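Local coordinates for PbSGBP-B lipoprotein (PDB 6D2Y), which probably binds polysaccharide at the cell surface as a lipoprotein of a polysaccharide utilization locus, and carries a bound magnesium ion, at residues Q61-L66 with I97-N102; S106-K111 with Y159-L164; V128-P133 with Y155-D160; P133-M138 with I201-K206; T150-Y155 with K184-F189. All coordinates share one frame; numbering follows the deposited sequence.

Interaction 1: residues Q61-L66 with I97-N102; sequences QSTICL and IVSVPN
Ile-64 and Val-98 form an antiparallel hydrogen-bonded pair: Ile-64 N donates to Val-98 O at 3.0 Å, and Val-98 N returns a bond to Ile-64 O. The ladder continues past the strand ends, where Val-100 N meets Ser-62 O at 2.8 Å, then fades into a weak bond from Gln-61 N to Val-100 O. Among side-chain polar groups, Thr-63 OG1 and Ser-99 OG share a weak hydrogen bond of 3.3 Å, suiting two small hydroxyl residues on a partly exposed face. Apolar contacts follow on the same face, toward Cys-65. Thr-63 CG2, anti to the backbone N, reaches Ile-97 CG2 at 3.6 Å, while Cys-65 SG touches Ile-97 CG1 at 3.6 Å. On the opposite, buried face, Leu-66 CD1 comes to 4.3 Å from Val-98 CG1, and Ile-64 and Val-100 press on Phe-79. Branched aliphatic residues suit this extended backbone with one side in the core. Leu-66 also meets Met-112 and Met-114 of another sheet, the layering typical of a beta sandwich.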
# COMPACT_ATOMS: atom_id res chain seq x y z
N GLN A 61 -16.06 3.70 -22.50
CA GLN A 61 -16.06 5.00 -23.15
C GLN A 61 -15.37 4.99 -24.51
O GLN A 61 -15.22 6.05 -25.12
CB GLN A 61 -15.41 6.10 -22.29
CG GLN A 61 -16.37 6.76 -21.31
CD GLN A 61 -15.65 7.34 -20.11
OE1 GLN A 61 -14.61 6.83 -19.69
NE2 GLN A 61 -16.20 8.42 -19.56
N SER A 62 -14.94 3.83 -25.00
CA SER A 62 -14.33 3.76 -26.32
C SER A 62 -15.39 3.95 -27.40
O SER A 62 -16.48 3.40 -27.32
CB SER A 62 -13.61 2.43 -26.52
OG SER A 62 -12.60 2.24 -25.55
N THR A 63 -15.05 4.75 -28.40
CA THR A 63 -15.95 5.00 -29.53
C THR A 63 -15.59 4.04 -30.66
O THR A 63 -14.47 4.06 -31.16
CB THR A 63 -15.85 6.45 -29.99
OG1 THR A 63 -16.01 7.32 -28.87
CG2 THR A 63 -16.93 6.76 -31.01
N ILE A 64 -16.55 3.19 -31.04
CA ILE A 64 -16.35 2.19 -32.07
C ILE A 64 -17.32 2.45 -33.21
O ILE A 64 -18.31 3.18 -33.06
CB ILE A 64 -16.52 0.75 -31.52
CG1 ILE A 64 -17.96 0.54 -31.03
CG2 ILE A 64 -15.53 0.48 -30.40
CD1 ILE A 64 -18.22 -0.84 -30.50
N CYS A 65 -17.04 1.84 -34.36
CA CYS A 65 -17.86 2.00 -35.55
C CYS A 65 -18.26 0.63 -36.08
O CYS A 65 -17.39 -0.19 -36.41
CB CYS A 65 -17.12 2.79 -36.64
SG CYS A 65 -18.07 2.97 -38.16
N LEU A 66 -19.56 0.39 -36.16
CA LEU A 66 -20.08 -0.86 -36.69
C LEU A 66 -20.09 -0.82 -38.21
O LEU A 66 -20.37 0.22 -38.82
CB LEU A 66 -21.50 -1.12 -36.17
CG LEU A 66 -21.71 -1.73 -34.78
CD1 LEU A 66 -20.90 -1.05 -33.70
CD2 LEU A 66 -23.18 -1.68 -34.42
N ILE A 97 -21.84 4.48 -35.44
CA ILE A 97 -20.79 4.87 -34.51
C ILE A 97 -21.42 5.08 -33.14
O ILE A 97 -22.30 5.94 -32.98
CB ILE A 97 -20.04 6.12 -35.00
CG1 ILE A 97 -19.34 5.83 -36.33
CG2 ILE A 97 -19.02 6.58 -33.96
CD1 ILE A 97 -18.67 7.04 -36.95
N VAL A 98 -20.99 4.28 -32.17
CA VAL A 98 -21.51 4.33 -30.81
C VAL A 98 -20.35 4.16 -29.84
O VAL A 98 -19.35 3.51 -30.14
CB VAL A 98 -22.59 3.25 -30.58
CG1 VAL A 98 -22.00 1.85 -30.71
CG2 VAL A 98 -23.28 3.42 -29.23
N SER A 99 -20.48 4.78 -28.67
CA SER A 99 -19.47 4.67 -27.62
C SER A 99 -19.93 3.69 -26.56
O SER A 99 -21.10 3.67 -26.17
CB SER A 99 -19.18 6.04 -26.99
OG SER A 99 -19.22 7.06 -27.97
N VAL A 100 -18.99 2.86 -26.09
CA VAL A 100 -19.30 1.88 -25.04
C VAL A 100 -19.65 2.62 -23.76
O VAL A 100 -18.95 3.58 -23.39
CB VAL A 100 -18.11 0.94 -24.83
CG1 VAL A 100 -18.48 -0.20 -23.90
CG2 VAL A 100 -17.62 0.40 -26.17
N PRO A 101 -20.72 2.24 -23.06
CA PRO A 101 -21.06 2.92 -21.80
C PRO A 101 -19.93 2.83 -20.79
O PRO A 101 -19.07 1.96 -20.84
CB PRO A 101 -22.31 2.16 -21.32
CG PRO A 101 -22.90 1.59 -22.56
CD PRO A 101 -21.74 1.25 -23.45
N ASN A 102 -19.96 3.77 -19.84
CA ASN A 102 -18.87 3.88 -18.87
C ASN A 102 -19.04 2.92 -17.70
O ASN A 102 -18.04 2.54 -17.07
CB ASN A 102 -18.77 5.31 -18.34
CG ASN A 102 -17.40 5.64 -17.78
OD1 ASN A 102 -17.10 6.79 -17.45
ND2 ASN A 102 -16.55 4.63 -17.67

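Interaction 2: residues S106-K111 with Y159-L164; sequences SVVTDK and YDNYPL
Tyr-159 lays one face of its ring against Val-108, opening a loop-to-loop contact between the segment before strand 111-116 and a type I beta turn, residues 159-162, in the IPT/TIG (E-set) region. Val-108 CG1 sits 3.4 Å from the centre of the Tyr-159 ring, almost on its normal, a CH-pi contact made by a methyl that chi1 (52°) places between the backbone N and the carbonyl carbon. At the ring edge Ser-106 O approaches Tyr-159 CE2 at 3.2 Å. The hydroxyl reaches past the contact to Pro-105 O and Tyr-207 OH, so a tyrosine serves both apolar and polar needs. As first residue of the turn, Tyr-159 also takes a weak bond on its O from the N of the last. Next, Asn-161 fills the third position and turns its amide toward Val-108: ND2 donates to Val-108 O at 3.1 Å, 28° out of the amide plane. The other end of that amide uses a water, which accepts from Val-108 N at 3.1 Å and donates to Asn-161 OD1 at 2.8 Å.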
# COMPACT_ATOMS: atom_id res chain seq x y z
N SER A 106 -22.99 -5.46 -14.52
CA SER A 106 -23.23 -6.32 -13.36
C SER A 106 -23.34 -7.78 -13.76
O SER A 106 -22.86 -8.67 -13.05
CB SER A 106 -24.48 -5.87 -12.61
OG SER A 106 -24.23 -4.69 -11.87
N VAL A 107 -23.99 -8.07 -14.89
CA VAL A 107 -24.04 -9.40 -15.48
C VAL A 107 -23.37 -9.30 -16.85
O VAL A 107 -23.84 -8.56 -17.73
CB VAL A 107 -25.47 -9.95 -15.56
CG1 VAL A 107 -26.41 -8.92 -16.15
CG2 VAL A 107 -25.50 -11.24 -16.39
N VAL A 108 -22.25 -10.00 -17.03
CA VAL A 108 -21.46 -9.92 -18.25
C VAL A 108 -21.75 -11.14 -19.11
O VAL A 108 -21.71 -12.28 -18.63
CB VAL A 108 -19.96 -9.80 -17.92
CG1 VAL A 108 -19.51 -10.90 -16.97
CG2 VAL A 108 -19.12 -9.84 -19.19
N THR A 109 -22.08 -10.89 -20.37
CA THR A 109 -22.32 -11.97 -21.32
C THR A 109 -21.43 -11.88 -22.55
O THR A 109 -21.51 -12.76 -23.41
CB THR A 109 -23.79 -11.99 -21.76
OG1 THR A 109 -24.20 -10.67 -22.16
CG2 THR A 109 -24.68 -12.47 -20.62
N ASP A 110 -20.57 -10.86 -22.64
CA ASP A 110 -19.68 -10.66 -23.79
C ASP A 110 -20.48 -10.64 -25.09
O ASP A 110 -20.15 -11.32 -26.07
CB ASP A 110 -18.59 -11.73 -23.82
CG ASP A 110 -17.54 -11.52 -22.74
OD1 ASP A 110 -17.48 -10.41 -22.16
OD2 ASP A 110 -16.78 -12.47 -22.47
N LYS A 111 -21.54 -9.85 -25.09
CA LYS A 111 -22.37 -9.66 -26.27
C LYS A 111 -22.86 -8.22 -26.30
O LYS A 111 -23.09 -7.61 -25.25
CB LYS A 111 -23.56 -10.63 -26.30
CG LYS A 111 -23.16 -12.09 -26.45
CD LYS A 111 -24.34 -13.04 -26.30
CE LYS A 111 -23.86 -14.48 -26.16
NZ LYS A 111 -23.01 -14.90 -27.30
N TYR A 159 -18.23 -12.66 -10.84
CA TYR A 159 -19.37 -13.04 -11.66
C TYR A 159 -19.65 -14.53 -11.50
O TYR A 159 -18.78 -15.31 -11.12
CB TYR A 159 -19.14 -12.73 -13.14
CG TYR A 159 -18.93 -11.27 -13.46
CD1 TYR A 159 -17.67 -10.78 -13.78
CD2 TYR A 159 -19.99 -10.38 -13.47
CE1 TYR A 159 -17.47 -9.45 -14.09
CE2 TYR A 159 -19.80 -9.04 -13.77
CZ TYR A 159 -18.54 -8.58 -14.08
OH TYR A 159 -18.34 -7.26 -14.38
N ASP A 160 -20.90 -14.91 -11.80
CA ASP A 160 -21.27 -16.32 -11.79
C ASP A 160 -20.46 -17.11 -12.80
O ASP A 160 -19.87 -18.15 -12.47
CB ASP A 160 -22.77 -16.46 -12.07
CG ASP A 160 -23.63 -15.90 -10.97
OD1 ASP A 160 -24.87 -15.92 -11.11
OD2 ASP A 160 -23.07 -15.44 -9.95
N ASN A 161 -20.42 -16.64 -14.05
CA ASN A 161 -19.72 -17.35 -15.11
C ASN A 161 -18.21 -17.21 -15.02
O ASN A 161 -17.50 -17.88 -15.78
CB ASN A 161 -20.22 -16.85 -16.47
CG ASN A 161 -20.45 -15.35 -16.51
OD1 ASN A 161 -20.93 -14.76 -15.53
ND2 ASN A 161 -20.12 -14.73 -17.63
N TYR A 162 -17.70 -16.36 -14.13
CA TYR A 162 -16.26 -16.25 -13.92
C TYR A 162 -15.98 -15.73 -12.52
O TYR A 162 -15.99 -14.51 -12.29
CB TYR A 162 -15.62 -15.33 -14.97
CG TYR A 162 -14.20 -15.71 -15.31
CD1 TYR A 162 -13.20 -15.66 -14.35
CD2 TYR A 162 -13.85 -16.12 -16.60
CE1 TYR A 162 -11.89 -16.01 -14.65
CE2 TYR A 162 -12.55 -16.46 -16.91
CZ TYR A 162 -11.58 -16.41 -15.94
OH TYR A 162 -10.28 -16.75 -16.24
N PRO A 163 -15.73 -16.61 -11.55
CA PRO A 163 -15.53 -16.16 -10.17
C PRO A 163 -14.13 -15.59 -9.95
O PRO A 163 -13.15 -16.08 -10.50
CB PRO A 163 -15.75 -17.43 -9.35
CG PRO A 163 -16.25 -18.49 -10.33
CD PRO A 163 -15.72 -18.08 -11.66
N LEU A 164 -14.06 -14.55 -9.12
CA LEU A 164 -12.78 -14.06 -8.65
C LEU A 164 -12.17 -15.09 -7.71
O LEU A 164 -12.87 -15.72 -6.91
CB LEU A 164 -12.93 -12.71 -7.95
CG LEU A 164 -11.71 -11.94 -7.40
CD1 LEU A 164 -12.06 -10.46 -7.27
CD2 LEU A 164 -11.22 -12.47 -6.05
O HOH W 1 -22.45 -12.49 -15.15

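Interaction 3: residues V128-P133 with Y155-D160; sequences VTISAP and YFLDYD
Pro-133 and Phe-156 meet on the buried side, where Pro-133 CB lies at the edge of the Phe-156 ring, 3.8 Å from CE1 and close to the ring plane. The compact proline ring also bears on the backbone of the other segment, with Pro-133 CA 3.6 Å from Tyr-155 O. A second apolar pair lies nearer the start of the contact: the CG2 methyl of Ile-130 touches Leu-157 CD1 at 3.7 Å, the two side chains crossing at about a right angle. Both residues also rest on Tyr-207, and such branched aliphatic chains suit a buried spot against that side chain. This joins the linker leaving strand 121-129 to the loop after strand 148-154, where the chain passes into the IPT/TIG fold, an E-set domain of immunoglobulin-like type. The outer side is looser. Tyr-155 is partly exposed, and with its CG anti to the carbonyl carbon (chi1 -59°) the ring lies against Ser-131, whose CB sits over the ring centre, 3.8 Å from the centroid, in a CH-pi contact. Exposed Ser-131 suits this rim because its small hydroxyl is occupied locally: OG donates to Ala-132 O at 3.3 Å, in the carbonyl plane on a lone pair. Back toward the buried side, Ile-130 CG2 only grazes Tyr-155 CD2, at 4.4 Å.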
# COMPACT_ATOMS: atom_id res chain seq x y z
N VAL A 128 -16.42 -6.26 -23.57
CA VAL A 128 -16.14 -4.94 -23.02
C VAL A 128 -14.94 -5.09 -22.10
O VAL A 128 -15.01 -5.76 -21.06
CB VAL A 128 -17.36 -4.37 -22.27
CG1 VAL A 128 -16.96 -3.12 -21.50
CG2 VAL A 128 -18.48 -4.07 -23.25
N THR A 129 -13.82 -4.48 -22.49
CA THR A 129 -12.58 -4.62 -21.74
C THR A 129 -12.65 -3.82 -20.45
O THR A 129 -12.92 -2.61 -20.47
CB THR A 129 -11.40 -4.17 -22.60
OG1 THR A 129 -11.05 -5.21 -23.52
CG2 THR A 129 -10.19 -3.85 -21.72
N ILE A 130 -12.42 -4.49 -19.32
CA ILE A 130 -12.41 -3.86 -18.01
C ILE A 130 -11.02 -4.03 -17.41
O ILE A 130 -10.33 -5.02 -17.67
CB ILE A 130 -13.49 -4.47 -17.08
CG1 ILE A 130 -14.86 -4.40 -17.75
CG2 ILE A 130 -13.52 -3.75 -15.74
CD1 ILE A 130 -15.47 -3.02 -17.75
N SER A 131 -10.60 -3.04 -16.63
CA SER A 131 -9.28 -3.08 -16.01
C SER A 131 -9.13 -4.31 -15.13
O SER A 131 -10.07 -4.76 -14.48
CB SER A 131 -9.06 -1.81 -15.18
OG SER A 131 -7.77 -1.81 -14.59
N ALA A 132 -7.91 -4.86 -15.13
CA ALA A 132 -7.58 -5.97 -14.25
C ALA A 132 -7.62 -5.52 -12.79
O ALA A 132 -7.58 -4.32 -12.51
CB ALA A 132 -6.19 -6.52 -14.61
N PRO A 133 -7.71 -6.46 -11.85
CA PRO A 133 -7.75 -6.06 -10.43
C PRO A 133 -6.47 -5.35 -10.02
O PRO A 133 -5.37 -5.69 -10.48
CB PRO A 133 -7.92 -7.39 -9.69
CG PRO A 133 -8.48 -8.33 -10.70
CD PRO A 133 -7.88 -7.91 -12.01
N TYR A 155 -11.35 -2.79 -8.72
CA TYR A 155 -11.75 -3.69 -9.80
C TYR A 155 -11.77 -5.15 -9.34
O TYR A 155 -11.33 -6.05 -10.06
CB TYR A 155 -10.85 -3.51 -11.03
CG TYR A 155 -10.88 -2.10 -11.57
CD1 TYR A 155 -9.77 -1.27 -11.46
CD2 TYR A 155 -12.01 -1.59 -12.19
CE1 TYR A 155 -9.79 0.03 -11.94
CE2 TYR A 155 -12.04 -0.30 -12.68
CZ TYR A 155 -10.93 0.51 -12.55
OH TYR A 155 -10.96 1.79 -13.04
N PHE A 156 -12.29 -5.38 -8.14
CA PHE A 156 -12.57 -6.73 -7.65
C PHE A 156 -14.00 -7.06 -8.06
O PHE A 156 -14.96 -6.80 -7.33
CB PHE A 156 -12.39 -6.82 -6.14
CG PHE A 156 -10.99 -6.53 -5.67
CD1 PHE A 156 -9.90 -6.91 -6.43
CD2 PHE A 156 -10.78 -5.87 -4.47
CE1 PHE A 156 -8.61 -6.64 -5.99
CE2 PHE A 156 -9.50 -5.60 -4.03
CZ PHE A 156 -8.41 -5.99 -4.79
N LEU A 157 -14.15 -7.64 -9.24
CA LEU A 157 -15.45 -7.92 -9.82
C LEU A 157 -15.64 -9.43 -9.92
O LEU A 157 -14.85 -10.12 -10.57
CB LEU A 157 -15.61 -7.25 -11.18
CG LEU A 157 -15.01 -5.84 -11.24
CD1 LEU A 157 -14.83 -5.37 -12.67
CD2 LEU A 157 -15.86 -4.86 -10.45
N ASP A 158 -16.70 -9.93 -9.29
CA ASP A 158 -16.99 -11.36 -9.20
C ASP A 158 -18.28 -11.66 -9.96
O ASP A 158 -19.30 -10.99 -9.76
CB ASP A 158 -17.12 -11.78 -7.73
CG ASP A 158 -17.40 -13.26 -7.57
OD1 ASP A 158 -16.58 -14.08 -8.02
OD2 ASP A 158 -18.44 -13.60 -6.97
N TYR A 159 -18.23 -12.66 -10.84
CA TYR A 159 -19.37 -13.04 -11.66
C TYR A 159 -19.65 -14.53 -11.50
O TYR A 159 -18.78 -15.31 -11.12
CB TYR A 159 -19.14 -12.73 -13.14
CG TYR A 159 -18.93 -11.27 -13.46
CD1 TYR A 159 -17.67 -10.78 -13.78
CD2 TYR A 159 -19.99 -10.38 -13.47
CE1 TYR A 159 -17.47 -9.45 -14.09
CE2 TYR A 159 -19.80 -9.04 -13.77
CZ TYR A 159 -18.54 -8.58 -14.08
OH TYR A 159 -18.34 -7.26 -14.38
N ASP A 160 -20.90 -14.91 -11.80
CA ASP A 160 -21.27 -16.32 -11.79
C ASP A 160 -20.46 -17.11 -12.80
O ASP A 160 -19.87 -18.15 -12.47
CB ASP A 160 -22.77 -16.46 -12.07
CG ASP A 160 -23.63 -15.90 -10.97
OD1 ASP A 160 -24.87 -15.92 -11.11
OD2 ASP A 160 -23.07 -15.44 -9.95

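Interaction 4: residues P133-M138 with I201-K206; sequences PSVVSM and IVVSDK
Asp-205 OD1 accepts a hydrogen bond from Tyr-207 N and, across the contact, lies 3.4 Å from Pro-133 CD. The carboxylate and the proline ring meet tip to tip, with OD2 of Asp-205 likewise 3.4 Å from CG of Pro-133. A buried acid is thus bonded on one side to the chain just beyond it, while the proline rests against it with carbon atoms alone. The remaining contacts are apolar. Val-203 spreads its two methyls: CG1 is 4.2 Å from Pro-133 CB, and CG2 is 3.9 Å from Val-135 CG2. At the far end, the CE methyl of Met-138, a selenomethionine in the crystal, presses on Ile-201 CD1 at 3.5 Å, a tight approach of two chains crossing at about a right angle. Met-138 would point away in a regular strand starting from Val-135, but the classic beta bulge of Val-136 and Ser-137 opposite Thr-152 shifts the alternation by one residue and turns it inward. The segments belong to facing sheets of the IPT/TIG sandwich: strand 134-138 lies beside strand 148-154, and strand 200-205 runs between 165-168 and 208-215, whose Phe-214 touches Val-135 and Met-138.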
# COMPACT_ATOMS: atom_id res chain seq x y z
N PRO A 133 -7.71 -6.46 -11.85
CA PRO A 133 -7.75 -6.06 -10.43
C PRO A 133 -6.47 -5.35 -10.02
O PRO A 133 -5.37 -5.69 -10.48
CB PRO A 133 -7.92 -7.39 -9.69
CG PRO A 133 -8.48 -8.33 -10.70
CD PRO A 133 -7.88 -7.91 -12.01
N SER A 134 -6.61 -4.35 -9.16
CA SER A 134 -5.49 -3.67 -8.55
C SER A 134 -5.46 -4.02 -7.07
O SER A 134 -6.48 -3.90 -6.38
CB SER A 134 -5.59 -2.15 -8.74
OG SER A 134 -6.37 -1.56 -7.72
N VAL A 135 -4.31 -4.46 -6.58
CA VAL A 135 -4.14 -4.87 -5.19
C VAL A 135 -3.20 -3.88 -4.53
O VAL A 135 -2.09 -3.64 -5.00
CB VAL A 135 -3.59 -6.30 -5.09
CG1 VAL A 135 -3.55 -6.74 -3.64
CG2 VAL A 135 -4.43 -7.25 -5.92
N VAL A 136 -3.65 -3.29 -3.42
CA VAL A 136 -2.86 -2.27 -2.75
C VAL A 136 -2.42 -2.74 -1.37
O VAL A 136 -1.22 -2.79 -1.09
CB VAL A 136 -3.63 -0.94 -2.67
CG1 VAL A 136 -2.84 0.08 -1.87
CG2 VAL A 136 -3.92 -0.41 -4.07
N SER A 137 -3.37 -3.08 -0.51
CA SER A 137 -3.04 -3.34 0.88
C SER A 137 -3.79 -4.55 1.41
O SER A 137 -4.86 -4.91 0.91
CB SER A 137 -3.34 -2.13 1.77
OG SER A 137 -4.72 -1.79 1.70
N MSE A 138 -3.22 -5.17 2.44
CA MSE A 138 -3.88 -6.24 3.17
C MSE A 138 -4.02 -5.73 4.60
O MSE A 138 -3.13 -5.04 5.10
CB MSE A 138 -3.08 -7.54 3.11
CG MSE A 138 -3.90 -8.79 3.27
SE MSE A 138 -2.90 -10.29 3.98
CE MSE A 138 -2.59 -11.31 2.39
N ILE A 201 0.93 -13.86 -3.85
CA ILE A 201 -0.52 -13.85 -3.78
C ILE A 201 -1.05 -13.19 -5.04
O ILE A 201 -0.65 -12.06 -5.38
CB ILE A 201 -1.02 -13.12 -2.52
CG1 ILE A 201 -0.51 -13.84 -1.28
CG2 ILE A 201 -2.53 -13.03 -2.52
CD1 ILE A 201 -0.87 -13.14 -0.00
N VAL A 202 -1.95 -13.88 -5.74
CA VAL A 202 -2.48 -13.42 -7.01
C VAL A 202 -4.00 -13.35 -6.90
O VAL A 202 -4.65 -14.33 -6.51
CB VAL A 202 -2.06 -14.34 -8.17
CG1 VAL A 202 -2.69 -13.89 -9.48
CG2 VAL A 202 -0.54 -14.38 -8.29
N VAL A 203 -4.56 -12.19 -7.24
CA VAL A 203 -6.01 -12.00 -7.32
C VAL A 203 -6.39 -12.04 -8.79
O VAL A 203 -5.92 -11.21 -9.58
CB VAL A 203 -6.44 -10.68 -6.67
CG1 VAL A 203 -7.94 -10.47 -6.86
CG2 VAL A 203 -6.08 -10.68 -5.19
N SER A 204 -7.24 -12.99 -9.16
CA SER A 204 -7.60 -13.21 -10.55
C SER A 204 -9.11 -13.17 -10.72
O SER A 204 -9.85 -13.65 -9.85
CB SER A 204 -7.07 -14.56 -11.06
OG SER A 204 -7.58 -15.63 -10.28
N ASP A 205 -9.56 -12.59 -11.82
CA ASP A 205 -10.97 -12.60 -12.19
C ASP A 205 -11.06 -12.70 -13.71
O ASP A 205 -10.10 -13.10 -14.38
CB ASP A 205 -11.70 -11.38 -11.61
CG ASP A 205 -11.17 -10.06 -12.14
OD1 ASP A 205 -10.27 -10.06 -13.00
OD2 ASP A 205 -11.66 -9.00 -11.68
N LYS A 206 -12.22 -12.33 -14.27
CA LYS A 206 -12.43 -12.45 -15.70
C LYS A 206 -11.47 -11.58 -16.50
O LYS A 206 -11.11 -11.93 -17.63
CB LYS A 206 -13.88 -12.09 -16.05
CG LYS A 206 -14.30 -12.49 -17.45
CD LYS A 206 -15.64 -11.86 -17.83
CE LYS A 206 -16.07 -12.29 -19.22
NZ LYS A 206 -15.68 -11.27 -20.23

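Interaction 5: residues T150-Y155 with K184-F189; sequences TITGDY and KTKITF
With CG anti to the backbone N in both (178° and -156°), Lys-184 and Asp-154 run side by side, and chi4 of the lysine (-67°) bends NZ toward the carboxylate. The salt bridge from Lys-184 NZ to Asp-154 OD1 measures 2.5 Å, so short that its exact length is doubtful. The same OD1 accepts Tyr-155 N on its anti side at 2.6 Å, in a bent bond. NZ of Lys-184 also stands over the Tyr-155 ring, offset toward the rim and 4.5 Å from the centroid, a cation-pi contact. A second lysine makes a plain hydrogen bond: Lys-186 NZ donates to Thr-152 OG1 at 2.9 Å. The backbones pair through Ile-151 N to Ile-187 O at 2.8 Å and the reciprocal bond. Gly-153 N gives a third bond, to Thr-185 O at 2.7 Å, with backbone angles that glycine adopts readily. On the inner face Ile-151 CD1 meets Phe-189 CE1 at 3.9 Å. Hydrophobic residues inward and threonines or lysines outward are the usual alternation of an antiparallel sheet in an immunoglobulin-like sandwich.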
# COMPACT_ATOMS: atom_id res chain seq x y z
N THR A 150 -9.07 -8.34 5.29
CA THR A 150 -9.60 -7.55 4.19
C THR A 150 -8.45 -7.13 3.28
O THR A 150 -7.41 -6.67 3.76
CB THR A 150 -10.35 -6.32 4.70
OG1 THR A 150 -9.45 -5.46 5.41
CG2 THR A 150 -11.49 -6.72 5.62
N ILE A 151 -8.65 -7.29 1.98
CA ILE A 151 -7.69 -6.87 0.97
C ILE A 151 -8.29 -5.69 0.22
O ILE A 151 -9.38 -5.80 -0.36
CB ILE A 151 -7.33 -8.02 0.01
CG1 ILE A 151 -6.29 -8.94 0.64
CG2 ILE A 151 -6.79 -7.47 -1.31
CD1 ILE A 151 -6.16 -10.27 -0.05
N THR A 152 -7.59 -4.56 0.24
CA THR A 152 -8.09 -3.33 -0.35
C THR A 152 -7.44 -3.10 -1.71
O THR A 152 -6.24 -3.35 -1.90
CB THR A 152 -7.82 -2.13 0.56
OG1 THR A 152 -8.21 -2.45 1.90
CG2 THR A 152 -8.59 -0.91 0.09
N GLY A 153 -8.23 -2.61 -2.66
CA GLY A 153 -7.74 -2.32 -3.99
C GLY A 153 -8.81 -1.74 -4.89
O GLY A 153 -9.52 -0.80 -4.50
N ASP A 154 -8.94 -2.28 -6.10
CA ASP A 154 -9.93 -1.80 -7.04
C ASP A 154 -10.18 -2.88 -8.08
O ASP A 154 -9.35 -3.77 -8.30
CB ASP A 154 -9.49 -0.50 -7.71
CG ASP A 154 -10.66 0.32 -8.22
OD1 ASP A 154 -11.76 -0.25 -8.37
OD2 ASP A 154 -10.48 1.54 -8.45
N TYR A 155 -11.35 -2.79 -8.72
CA TYR A 155 -11.75 -3.69 -9.80
C TYR A 155 -11.77 -5.15 -9.34
O TYR A 155 -11.33 -6.05 -10.06
CB TYR A 155 -10.85 -3.51 -11.03
CG TYR A 155 -10.88 -2.10 -11.57
CD1 TYR A 155 -9.77 -1.27 -11.46
CD2 TYR A 155 -12.01 -1.59 -12.19
CE1 TYR A 155 -9.79 0.03 -11.94
CE2 TYR A 155 -12.04 -0.30 -12.68
CZ TYR A 155 -10.93 0.51 -12.55
OH TYR A 155 -10.96 1.79 -13.04
N LYS A 184 -16.17 -3.97 -4.92
CA LYS A 184 -15.28 -3.51 -5.99
C LYS A 184 -13.91 -3.14 -5.44
O LYS A 184 -12.89 -3.37 -6.10
CB LYS A 184 -15.92 -2.32 -6.72
CG LYS A 184 -15.04 -1.73 -7.81
CD LYS A 184 -15.82 -0.73 -8.66
CE LYS A 184 -14.91 -0.06 -9.68
NZ LYS A 184 -13.89 0.81 -9.04
N THR A 185 -13.86 -2.58 -4.23
CA THR A 185 -12.60 -2.12 -3.65
C THR A 185 -12.06 -3.00 -2.54
O THR A 185 -10.88 -2.88 -2.20
CB THR A 185 -12.75 -0.69 -3.10
OG1 THR A 185 -13.95 -0.60 -2.32
CG2 THR A 185 -12.81 0.31 -4.23
N LYS A 186 -12.88 -3.88 -1.96
CA LYS A 186 -12.45 -4.66 -0.81
C LYS A 186 -12.92 -6.10 -0.93
O LYS A 186 -14.07 -6.36 -1.30
CB LYS A 186 -12.98 -4.05 0.51
CG LYS A 186 -12.57 -2.59 0.73
CD LYS A 186 -12.51 -2.24 2.21
CE LYS A 186 -11.88 -0.87 2.42
NZ LYS A 186 -10.49 -0.95 2.95
N ILE A 187 -12.02 -7.02 -0.60
CA ILE A 187 -12.33 -8.45 -0.48
C ILE A 187 -12.14 -8.84 0.98
O ILE A 187 -11.10 -8.52 1.57
CB ILE A 187 -11.43 -9.30 -1.39
CG1 ILE A 187 -11.61 -8.92 -2.86
CG2 ILE A 187 -11.70 -10.78 -1.17
CD1 ILE A 187 -10.56 -9.52 -3.77
N THR A 188 -13.13 -9.52 1.55
CA THR A 188 -13.09 -9.91 2.95
C THR A 188 -13.17 -11.43 3.05
O THR A 188 -14.05 -12.05 2.44
CB THR A 188 -14.24 -9.27 3.73
OG1 THR A 188 -14.24 -7.86 3.51
CG2 THR A 188 -14.10 -9.55 5.21
N PHE A 189 -12.25 -12.02 3.82
CA PHE A 189 -12.24 -13.47 3.99
C PHE A 189 -11.73 -13.82 5.38
O PHE A 189 -11.08 -13.01 6.05
CB PHE A 189 -11.39 -14.16 2.91
CG PHE A 189 -9.90 -13.90 3.03
CD1 PHE A 189 -9.34 -12.74 2.51
CD2 PHE A 189 -9.07 -14.81 3.65
CE1 PHE A 189 -7.98 -12.50 2.61
CE2 PHE A 189 -7.71 -14.58 3.76
CZ PHE A 189 -7.17 -13.42 3.24

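In the fold
The five contacts run along the chain from the first sandwich into the IPT/TIG region. Interaction 1 touches interaction 3 through Val-100 CG1 and Val-128 CG2, 3.9 Å apart. Interactions 2 and 3 share Tyr-159 and Asp-160, their centres about 8 Å apart, and both use the loop after strand 148-154. The salt bridge from Asp-110 OD2 to Lys-206 NZ, 2.8 Å, ties interaction 2 to interaction 4. Interaction 5 is nested within the loop closed by interaction 4, and Ser-137 O probably bonds Thr-152 N between them. Phe-156 of interaction 3 packs against Val-203 of interaction 4 and Ile-187 of interaction 5. All five lie away from the magnesium site of Asp-225, Asp-227, Ser-255, Asn-257 and Asp-452.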